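Local coordinates for phage-related protein (Bacillus cereus, PDB 4JG2), which is of unknown function but probably binds single-stranded DNA, like the Enc34 phage protein, at residues Ala166-Asn170 against Gly171-Val175. Sequence-based numbering, arbitrary orientation.
Sequences AFNSN and GNKGV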
loop_
_atom_site.group_PDB
_atom_site.type_symbol
_atom_site.label_atom_id
_atom_site.label_comp_id
_atom_site.label_asym_id
_atom_site.label_seq_id
_atom_site.Cartn_x
_atom_site.Cartn_y
_atom_site.Cartn_z
ATOM N N ALA A 166 -0.480 -13.932 0.753
ATOM C CA ALA A 166 -1.524 -14.620 1.520
ATOM C C ALA A 166 -1.242 -14.483 2.986
ATOM O O ALA A 166 -0.083 -14.550 3.425
ATOM C CB ALA A 166 -1.635 -16.071 1.134
ATOM N N PHE A 167 -2.310 -14.387 3.795
ATOM C CA PHE A 167 -2.151 -14.304 5.250
ATOM C C PHE A 167 -3.350 -14.939 5.952
ATOM O O PHE A 167 -4.444 -15.025 5.405
ATOM C CB PHE A 167 -1.992 -12.832 5.755
ATOM C CG PHE A 167 -3.285 -12.098 5.874
ATOM C CD1 PHE A 167 -3.940 -11.649 4.740
ATOM C CD2 PHE A 167 -3.905 -11.941 7.097
ATOM C CE1 PHE A 167 -5.155 -10.996 4.852
ATOM C CE2 PHE A 167 -5.121 -11.322 7.220
ATOM C CZ PHE A 167 -5.764 -10.891 6.055
ATOM N N ASN A 168 -3.124 -15.254 7.228
ATOM C CA ASN A 168 -4.178 -15.616 8.147
ATOM C C ASN A 168 -3.730 -15.170 9.516
ATOM O O ASN A 168 -2.732 -15.662 10.015
ATOM C CB ASN A 168 -4.357 -17.117 8.112
ATOM C CG ASN A 168 -5.488 -17.604 8.948
ATOM O OD1 ASN A 168 -5.577 -17.298 10.131
ATOM N ND2 ASN A 168 -6.380 -18.340 8.333
ATOM N N SER A 169 -4.474 -14.243 10.104
ATOM C CA SER A 169 -4.189 -13.722 11.435
ATOM C C SER A 169 -5.299 -12.753 11.856
ATOM O O SER A 169 -6.008 -12.184 11.003
ATOM C CB SER A 169 -2.908 -12.942 11.507
ATOM O OG SER A 169 -2.861 -11.890 10.584
ATOM N N ASN A 170 -5.387 -12.514 13.167
ATOM C CA ASN A 170 -6.323 -11.567 13.702
ATOM C C ASN A 170 -7.754 -11.840 13.280
ATOM O O ASN A 170 -8.537 -10.897 13.020
ATOM C CB ASN A 170 -5.855 -10.158 13.308
ATOM C CG ASN A 170 -4.486 -9.798 13.922
ATOM O OD1 ASN A 170 -4.165 -10.156 15.088
ATOM N ND2 ASN A 170 -3.689 -9.062 13.154
ATOM N N GLY A 171 -8.105 -13.136 13.186
ATOM C CA GLY A 171 -9.477 -13.525 12.789
ATOM C C GLY A 171 -9.799 -13.272 11.323
ATOM O O GLY A 171 -10.907 -13.503 10.902
ATOM N N ASN A 172 -8.807 -12.866 10.538
ATOM C CA ASN A 172 -8.990 -12.547 9.144
ATOM C C ASN A 172 -8.092 -13.446 8.316
ATOM O O ASN A 172 -7.112 -14.041 8.810
ATOM C CB ASN A 172 -8.653 -11.042 8.884
ATOM C CG ASN A 172 -9.658 -10.088 9.490
ATOM O OD1 ASN A 172 -10.842 -10.241 9.323
ATOM N ND2 ASN A 172 -9.155 -9.020 10.061
ATOM N N LYS A 173 -8.430 -13.534 7.053
ATOM C CA LYS A 173 -7.618 -14.325 6.126
ATOM C C LYS A 173 -7.830 -13.832 4.714
ATOM O O LYS A 173 -8.923 -13.319 4.439
ATOM C CB LYS A 173 -7.947 -15.803 6.272
ATOM C CG LYS A 173 -9.386 -16.090 5.860
ATOM C CD LYS A 173 -9.939 -17.413 6.312
ATOM C CE LYS A 173 -11.364 -17.610 5.797
ATOM N NZ LYS A 173 -12.009 -18.779 6.416
ATOM N N GLY A 174 -6.843 -14.003 3.846
ATOM C CA GLY A 174 -6.932 -13.505 2.524
ATOM C C GLY A 174 -5.580 -13.089 1.983
ATOM O O GLY A 174 -4.587 -13.817 2.154
ATOM N N VAL A 175 -5.538 -11.944 1.331
ATOM C CA VAL A 175 -4.368 -11.372 0.738
ATOM C C VAL A 175 -4.137 -9.981 1.325
ATOM O O VAL A 175 -5.041 -9.161 1.333
ATOM C CB VAL A 175 -4.491 -11.295 -0.788
ATOM C CG1 VAL A 175 -3.262 -10.616 -1.392
ATOM C CG2 VAL A 175 -4.635 -12.664 -1.362
HETATM O O HOH W 1 -7.512 -15.650 11.209
#
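Phe-167 and Ser-169 pair with Gly-174 and Asn-172 at the tip of an antiparallel beta hairpin, a local contact at the protein surface where strand 157-169 turns back into strand 172-173. A type I' turn from Ser-169 to Asn-172 makes the reversal, with Asn-170 and Gly-171 at its two corners, both at positive phi. Two pairs of backbone hydrogen bonds close the ladder. Ser-169 N gives to Asn-172 O at 2.9 Å, and Asn-172 N returns to Ser-169 O at 2.9 Å. Two residues further from the turn, Phe-167 N meets Gly-174 O at 2.9 Å and Gly-174 N meets Phe-167 O at 3.0 Å. The Phe-167 side chain leans across the partner strand: CG sits between its own backbone N and carbonyl carbon (chi1 80°), which carries the ring over the backbone of 172-174. Lys-173 CA lies under one ring face in a CH-pi contact, 4.2 Å from the centroid, while Val-175 N comes to the ring edge. The chain turns a corner at Gly-174, beyond which Val-175 packs on Ala-88 and Ile-89 of helix 75-96; Lys-107 hydrogen-bonds the backbone on either side of the corner, at Lys-173 and at Val-175. On the sheet face away from the ring, Asn-168 and Lys-173 run side by side: chi1 of -176° swings the Asn-168 amide beside its own carbonyl carbon and alongside Lys-173 CB, 3.6 Å from ND2. A water donates to Asn-168 OD1 at 2.8 Å and also to Asn-172 O at 2.9 Å.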